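Local coordinates for protein translation initiation factor 6 (Methanocaldococcus jannaschii, PDB 1G61) that binds the 50S ribosomal subunit and keeps it from joining the 30S subunit to form the 70S initiation complex, at residues Y68-K74 with L95-K101; G108-L112 with P148-S152. One frame throughout, in Å; residues are numbered along the deposited sequence.

Contact 1: Y68-K74 with L95-K101; sequences YGLLLPK and LNVEIIK
Strands 69-73 and 96-100 run parallel, their axes 4.5 Å apart at closest approach and 29° apart in direction, with G69 level with N96, L70 with V97, L71 with E98 and L72 with I99. Five backbone hydrogen bonds join them: N96 N to Y68 O (2.8 Å), L70 N to N96 O (3.0 Å), E98 N to L70 O, L72 N to E98 O and I100 N to L72 O (each 2.9 Å). Beyond these the direct bonding lapses: K74 N and I100 O are 3.7 Å apart, bridged by a water. L70 (tp) and L72 (mt) face helix 78-90 together with V97; L72 CD1 lies 3.9 Å from V97 CG1, and L70 CB 4.0 Å from L95 CD1. On the other face, under helix 128-135, L71 (mt) sets CB 4.1 Å from I100 CG1 and CD2 4.0 Å from E98 CB. Parallel neighbours linked through helix 78-90 form the beta-alpha-beta unit of one subdomain in the eIF6 alpha-beta barrel.

Contact 2: G108-L112 with P148-S152; sequences GNLIL and PTVGS
Here two subdomains of the eIF6 alpha-beta barrel meet: the short helix 107-110, running straight into strand 111-113, packs on the loop ahead of strand 154-156. G108, N109 and L110 are helical and I111 turns extended, while T149 is the centre of an inverse gamma turn and V150 to S152 have helical backbone angles without the regular bonds. The CA atoms of N109 and G151 lie 4.3 Å apart, those of L110 and T149 4.7 Å.

N109, V150 and G151 lose the most surface. The carbonyl of N109 points at the backbone just after the gamma turn: its O accepts from G151 N at 2.9 Å and weakly from S152 N at 3.4 Å. The side chain of N109 (chi1 m) gives its amide, ND2, to the hydroxyl of S61. With no side chain, G151 can bring its CA within 3.3 Å of G108 O and 3.5 Å of I111 O as CH...O contacts; a CB at this position would collide with both oxygens. V150 (m) lies over the junction of helix and strand, and L119 lines it from strand 117-120. L112 (tp) directs its CA-to-CB bond toward the loop, and its side chain also meets A154 and V156. The V150 methyl CG2 is 3.4 Å from L110 O and 4.1 Å from L112 CB.

How the contacts relate
From the N terminus, the chain passes along strand 69-73, through helix 78-90 and back into strand 96-100, where contact 1 closes the first loop. A short connection then leads to helix 107-110 and strand 111-113. The second loop takes in strands 117-120 and 138-141 with helix 128-135 between them, and contact 2 closes it at 148-152. The two loops therefore follow in series, neither nesting nor crossing. Contact 1 holds one beta-alpha-beta unit together, whereas contact 2 joins the start of the next subdomain to the approach of strand 154-156. Their centres are about 15 Å apart, yet they touch: L71 CD1 packs 3.7 Å from I111 CD1.

Contact 1: Y68-K74 with L95-K101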
ATOM      1  N   TYR A  68      -2.251   4.056 -12.277  1.00  6.61           N
ATOM      2  CA  TYR A  68      -2.369   5.367 -12.931  1.00  6.99           C
ATOM      3  C   TYR A  68      -1.490   6.449 -12.321  1.00  6.97           C
ATOM      4  O   TYR A  68      -1.107   7.365 -13.069  1.00  7.76           O
ATOM      5  CB  TYR A  68      -3.825   5.834 -12.854  1.00  6.90           C
ATOM      6  CG  TYR A  68      -4.775   4.929 -13.640  1.00  6.93           C
ATOM      7  CD1 TYR A  68      -5.682   4.081 -12.992  1.00  6.61           C
ATOM      8  CD2 TYR A  68      -4.774   4.933 -15.026  1.00  7.63           C
ATOM      9  CE1 TYR A  68      -6.563   3.259 -13.675  1.00  7.80           C
ATOM     10  CE2 TYR A  68      -5.638   4.107 -15.725  1.00  8.89           C
ATOM     11  CZ  TYR A  68      -6.523   3.270 -15.059  1.00  8.50           C
ATOM     12  OH  TYR A  68      -7.364   2.492 -15.822  1.00  8.61           O
ATOM     13  N   GLY A  69      -1.211   6.369 -11.016  1.00  6.76           N
ATOM     14  CA  GLY A  69      -0.582   7.509 -10.383  1.00  6.14           C
ATOM     15  C   GLY A  69       0.340   7.091  -9.265  1.00  6.14           C
ATOM     16  O   GLY A  69       0.260   5.961  -8.726  1.00  7.37           O
ATOM     17  N   LEU A  70       1.216   8.004  -8.887  1.00  6.88           N
ATOM     18  CA  LEU A  70       2.134   7.841  -7.754  1.00  7.25           C
ATOM     19  C   LEU A  70       2.082   9.128  -6.963  1.00  5.98           C
ATOM     20  O   LEU A  70       2.385  10.191  -7.540  1.00  8.24           O
ATOM     21  CB  LEU A  70       3.567   7.570  -8.255  1.00  9.25           C
ATOM     22  CG  LEU A  70       4.679   7.606  -7.150  1.00 11.40           C
ATOM     23  CD1 LEU A  70       4.484   6.517  -6.134  1.00 12.60           C
ATOM     24  CD2 LEU A  70       6.036   7.558  -7.817  1.00 14.51           C
ATOM     25  N   LEU A  71       1.736   9.024  -5.690  1.00  6.47           N
ATOM     26  CA  LEU A  71       1.629  10.221  -4.832  1.00  6.50           C
ATOM     27  C   LEU A  71       2.855  10.302  -3.911  1.00  6.23           C
ATOM     28  O   LEU A  71       3.206   9.311  -3.252  1.00  8.27           O
ATOM     29  CB  LEU A  71       0.383  10.172  -3.963  1.00  7.43           C
ATOM     30  CG  LEU A  71      -0.928   9.878  -4.662  1.00  7.92           C
ATOM     31  CD1 LEU A  71      -2.086   9.901  -3.653  1.00  8.47           C
ATOM     32  CD2 LEU A  71      -1.184  10.896  -5.761  1.00 10.15           C
ATOM     33  N   LEU A  72       3.457  11.478  -3.853  1.00  7.19           N
ATOM     34  CA  LEU A  72       4.661  11.679  -3.037  1.00  6.41           C
ATOM     35  C   LEU A  72       4.390  12.854  -2.105  1.00  6.98           C
ATOM     36  O   LEU A  72       3.683  13.794  -2.477  1.00  7.76           O
ATOM     37  CB  LEU A  72       5.831  11.959  -3.958  1.00  7.52           C
ATOM     38  CG  LEU A  72       6.248  10.775  -4.828  1.00  8.56           C
ATOM     39  CD1 LEU A  72       7.192  11.249  -5.937  1.00 10.12           C
ATOM     40  CD2 LEU A  72       6.907   9.690  -3.983  1.00 10.59           C
ATOM     41  N   PRO A  73       4.994  12.851  -0.915  1.00  7.14           N
ATOM     42  CA  PRO A  73       4.828  13.947   0.036  1.00  7.98           C
ATOM     43  C   PRO A  73       5.739  15.109  -0.320  1.00  7.99           C
ATOM     44  O   PRO A  73       6.696  15.008  -1.128  1.00  8.51           O
ATOM     45  CB  PRO A  73       5.257  13.277   1.359  1.00  8.84           C
ATOM     46  CG  PRO A  73       6.391  12.372   0.946  1.00  8.59           C
ATOM     47  CD  PRO A  73       5.867  11.781  -0.366  1.00  8.57           C
ATOM     48  N   LYS A  74       5.450  16.266   0.339  1.00  8.82           N
ATOM     49  CA  LYS A  74       6.180  17.480  -0.002  1.00  9.95           C
ATOM     50  C   LYS A  74       7.662  17.375   0.344  1.00  9.97           C
ATOM     51  O   LYS A  74       8.457  18.185  -0.154  1.00 11.36           O
ATOM     52  CB  LYS A  74       5.544  18.697   0.695  1.00 12.45           C
ATOM     53  CG  LYS A  74       5.645  18.632   2.221  1.00 13.89           C
ATOM     54  CD  LYS A  74       4.910  19.810   2.852  1.00 16.39           C
ATOM     55  CE  LYS A  74       4.893  19.691   4.370  1.00 16.28           C
ATOM     56  NZ  LYS A  74       4.621  21.001   5.029  1.00 17.49           N
ATOM     57  N   LEU A  95       2.988   7.138 -15.368  1.00 10.15           N
ATOM     58  CA  LEU A  95       2.142   7.423 -14.223  1.00  8.50           C
ATOM     59  C   LEU A  95       1.980   8.921 -14.057  1.00  8.63           C
ATOM     60  O   LEU A  95       2.877   9.701 -14.422  1.00  9.66           O
ATOM     61  CB  LEU A  95       2.761   6.936 -12.913  1.00  9.97           C
ATOM     62  CG  LEU A  95       3.093   5.439 -12.832  1.00 12.89           C
ATOM     63  CD1 LEU A  95       3.584   5.072 -11.441  1.00 12.64           C
ATOM     64  CD2 LEU A  95       1.892   4.599 -13.165  1.00 20.65           C
ATOM     65  N   ASN A  96       0.879   9.304 -13.413  1.00  7.89           N
ATOM     66  CA  ASN A  96       0.666  10.672 -12.975  1.00  8.02           C
ATOM     67  C   ASN A  96       1.446  10.853 -11.678  1.00  7.84           C
ATOM     68  O   ASN A  96       0.922  10.455 -10.623  1.00  9.68           O
ATOM     69  CB  ASN A  96      -0.823  10.931 -12.746  1.00  9.82           C
ATOM     70  CG  ASN A  96      -1.692  10.776 -13.969  1.00 12.78           C
ATOM     71  OD1 ASN A  96      -1.312  11.188 -15.067  1.00 16.44           O
ATOM     72  ND2 ASN A  96      -2.878  10.188 -13.822  1.00 12.11           N
ATOM     73  N   VAL A  97       2.686  11.354 -11.718  1.00  8.79           N
ATOM     74  CA  VAL A  97       3.466  11.533 -10.495  1.00  8.14           C
ATOM     75  C   VAL A  97       3.071  12.876  -9.877  1.00  8.71           C
ATOM     76  O   VAL A  97       3.230  13.920 -10.490  1.00 10.69           O
ATOM     77  CB  VAL A  97       4.966  11.461 -10.792  1.00  9.13           C
ATOM     78  CG1 VAL A  97       5.783  11.663  -9.512  1.00 10.55           C
ATOM     79  CG2 VAL A  97       5.245  10.107 -11.462  1.00 11.11           C
ATOM     80  N   GLU A  98       2.539  12.817  -8.651  1.00  8.39           N
ATOM     81  CA  GLU A  98       1.905  14.012  -8.058  1.00  7.83           C
ATOM     82  C   GLU A  98       2.420  14.229  -6.660  1.00  7.46           C
ATOM     83  O   GLU A  98       2.383  13.277  -5.843  1.00  8.71           O
ATOM     84  CB  GLU A  98       0.382  13.823  -8.067  1.00  9.50           C
ATOM     85  CG  GLU A  98      -0.385  14.826  -7.242  1.00 10.27           C
ATOM     86  CD  GLU A  98      -0.385  16.245  -7.756  1.00 12.23           C
ATOM     87  OE1 GLU A  98       0.223  16.511  -8.820  1.00 12.35           O
ATOM     88  OE2 GLU A  98      -1.005  17.125  -7.107  1.00 13.26           O
ATOM     89  N   ILE A  99       2.924  15.424  -6.339  1.00  8.36           N
ATOM     90  CA  ILE A  99       3.289  15.759  -4.967  1.00  8.20           C
ATOM     91  C   ILE A  99       2.036  16.319  -4.293  1.00  8.08           C
ATOM     92  O   ILE A  99       1.446  17.328  -4.734  1.00 10.40           O
ATOM     93  CB  ILE A  99       4.452  16.763  -4.944  1.00  9.91           C
ATOM     94  CG1 ILE A  99       5.702  16.162  -5.633  1.00 12.84           C
ATOM     95  CG2 ILE A  99       4.690  17.232  -3.508  1.00 10.84           C
ATOM     96  CD1 ILE A  99       6.865  17.131  -5.775  1.00 15.65           C
ATOM     97  N   ILE A 100       1.628  15.632  -3.225  1.00  7.71           N
ATOM     98  CA  ILE A 100       0.501  16.050  -2.382  1.00  8.20           C
ATOM     99  C   ILE A 100       1.098  16.878  -1.250  1.00  8.13           C
ATOM    100  O   ILE A 100       1.825  16.342  -0.397  1.00  9.90           O
ATOM    101  CB  ILE A 100      -0.243  14.822  -1.843  1.00  7.83           C
ATOM    102  CG1 ILE A 100      -0.861  13.959  -2.957  1.00  9.77           C
ATOM    103  CG2 ILE A 100      -1.276  15.274  -0.814  1.00  9.54           C
ATOM    104  CD1 ILE A 100      -1.930  14.657  -3.789  1.00 10.10           C
ATOM    105  N   LYS A 101       0.820  18.189  -1.308  1.00  9.00           N
ATOM    106  CA  LYS A 101       1.517  19.102  -0.414  1.00 11.80           C
ATOM    107  C   LYS A 101       0.847  19.261   0.926  1.00  9.76           C
ATOM    108  O   LYS A 101       0.684  20.344   1.501  1.00 12.61           O
ATOM    109  CB  LYS A 101       1.630  20.474  -1.110  1.00 14.14           C
ATOM    110  CG  LYS A 101       2.481  20.395  -2.365  1.00 19.19           C
ATOM    111  CD  LYS A 101       2.571  21.723  -3.101  1.00 24.87           C
ATOM    112  CE  LYS A 101       3.273  21.589  -4.441  1.00 33.62           C
ATOM    113  NZ  LYS A 101       3.255  22.878  -5.221  1.00 39.31           N
TER
HETATM  114  O   HOH W   1       3.160  16.113   2.101  1.00 10.60           O
HETATM  115  O   HOH W   2       2.080  21.681   3.583  1.00 20.86           O

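Contact 2: G108-L112 with P148-S152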
ATOM      1  N   GLY A 108       0.927   7.285   2.666  1.00  6.07           N
ATOM      2  CA  GLY A 108       0.616   5.855   2.640  1.00  6.38           C
ATOM      3  C   GLY A 108      -0.194   5.405   3.823  1.00  6.59           C
ATOM      4  O   GLY A 108      -0.938   4.426   3.767  1.00  9.58           O
ATOM      5  N   ASN A 109      -0.084   6.105   4.974  1.00  6.83           N
ATOM      6  CA  ASN A 109      -0.908   5.808   6.137  1.00  6.76           C
ATOM      7  C   ASN A 109      -2.325   6.377   5.948  1.00  6.24           C
ATOM      8  O   ASN A 109      -3.263   5.862   6.566  1.00  7.69           O
ATOM      9  CB  ASN A 109      -0.303   6.428   7.381  1.00  8.75           C
ATOM     10  CG  ASN A 109       0.982   5.843   7.913  1.00  9.44           C
ATOM     11  OD1 ASN A 109       1.535   6.402   8.866  1.00 15.11           O
ATOM     12  ND2 ASN A 109       1.434   4.763   7.317  1.00  7.84           N
ATOM     13  N   LEU A 110      -2.427   7.431   5.149  1.00  6.68           N
ATOM     14  CA  LEU A 110      -3.681   8.210   5.053  1.00  6.68           C
ATOM     15  C   LEU A 110      -4.557   7.869   3.851  1.00  6.26           C
ATOM     16  O   LEU A 110      -5.684   8.376   3.736  1.00  7.29           O
ATOM     17  CB  LEU A 110      -3.330   9.699   4.984  1.00  6.95           C
ATOM     18  CG  LEU A 110      -2.618  10.261   6.202  1.00  8.25           C
ATOM     19  CD1 LEU A 110      -2.073  11.635   5.856  1.00 11.84           C
ATOM     20  CD2 LEU A 110      -3.573  10.348   7.376  1.00 11.74           C
ATOM     21  N   ILE A 111      -4.049   7.049   2.928  1.00  6.72           N
ATOM     22  CA  ILE A 111      -4.746   6.755   1.673  1.00  6.38           C
ATOM     23  C   ILE A 111      -4.678   5.253   1.415  1.00  6.84           C
ATOM     24  O   ILE A 111      -3.609   4.629   1.623  1.00  8.15           O
ATOM     25  CB  ILE A 111      -4.083   7.523   0.515  1.00  7.00           C
ATOM     26  CG1 ILE A 111      -4.150   9.039   0.766  1.00  8.04           C
ATOM     27  CG2 ILE A 111      -4.697   7.133  -0.834  1.00  7.79           C
ATOM     28  CD1 ILE A 111      -3.303   9.871  -0.206  1.00  9.26           C
ATOM     29  N   LEU A 112      -5.766   4.712   0.922  1.00  6.62           N
ATOM     30  CA  LEU A 112      -5.876   3.293   0.610  1.00  6.35           C
ATOM     31  C   LEU A 112      -6.448   3.170  -0.799  1.00  6.06           C
ATOM     32  O   LEU A 112      -7.585   3.603  -0.982  1.00  8.19           O
ATOM     33  CB  LEU A 112      -6.787   2.644   1.635  1.00  8.65           C
ATOM     34  CG  LEU A 112      -7.103   1.170   1.528  1.00  9.96           C
ATOM     35  CD1 LEU A 112      -5.869   0.334   1.866  1.00 11.75           C
ATOM     36  CD2 LEU A 112      -8.239   0.836   2.499  1.00 12.02           C
ATOM     37  N   PRO A 148      -8.553   7.209  11.217  1.00  9.30           N
ATOM     38  CA  PRO A 148      -8.355   7.962   9.983  1.00  9.03           C
ATOM     39  C   PRO A 148      -7.126   7.508   9.190  1.00  8.03           C
ATOM     40  O   PRO A 148      -7.024   7.877   8.002  1.00  8.48           O
ATOM     41  CB  PRO A 148      -8.227   9.402  10.485  1.00 11.80           C
ATOM     42  CG  PRO A 148      -7.546   9.229  11.824  1.00 14.09           C
ATOM     43  CD  PRO A 148      -8.147   7.973  12.417  1.00 11.53           C
ATOM     44  N   THR A 149      -6.221   6.710   9.776  1.00  7.79           N
ATOM     45  CA  THR A 149      -5.073   6.142   9.012  1.00  7.11           C
ATOM     46  C   THR A 149      -5.538   4.927   8.237  1.00  6.24           C
ATOM     47  O   THR A 149      -5.201   3.774   8.540  1.00  7.38           O
ATOM     48  CB  THR A 149      -3.911   5.868   9.961  1.00  8.15           C
ATOM     49  OG1 THR A 149      -4.433   5.149  11.116  1.00 11.50           O
ATOM     50  CG2 THR A 149      -3.262   7.157  10.439  1.00 11.23           C
ATOM     51  N   VAL A 150      -6.342   5.169   7.197  1.00  6.97           N
ATOM     52  CA  VAL A 150      -6.960   4.043   6.457  1.00  6.44           C
ATOM     53  C   VAL A 150      -5.946   3.182   5.748  1.00  6.46           C
ATOM     54  O   VAL A 150      -6.196   1.999   5.632  1.00  9.16           O
ATOM     55  CB  VAL A 150      -8.026   4.608   5.484  1.00  6.65           C
ATOM     56  CG1 VAL A 150      -9.122   5.347   6.275  1.00  8.69           C
ATOM     57  CG2 VAL A 150      -7.422   5.518   4.427  1.00  8.61           C
ATOM     58  N   GLY A 151      -4.817   3.783   5.324  1.00  7.02           N
ATOM     59  CA  GLY A 151      -3.768   2.980   4.685  1.00  6.61           C
ATOM     60  C   GLY A 151      -3.039   2.106   5.652  1.00  6.85           C
ATOM     61  O   GLY A 151      -2.554   1.048   5.286  1.00  9.65           O
ATOM     62  N   SER A 152      -2.932   2.478   6.928  1.00  7.19           N
ATOM     63  CA  SER A 152      -2.297   1.623   7.924  1.00  7.36           C
ATOM     64  C   SER A 152      -3.239   0.493   8.342  1.00  6.31           C
ATOM     65  O   SER A 152      -2.753  -0.533   8.805  1.00  7.35           O
ATOM     66  CB  SER A 152      -1.943   2.405   9.180  1.00  9.35           C
ATOM     67  OG  SER A 152      -1.006   3.453   8.904  1.00 10.62           O
TER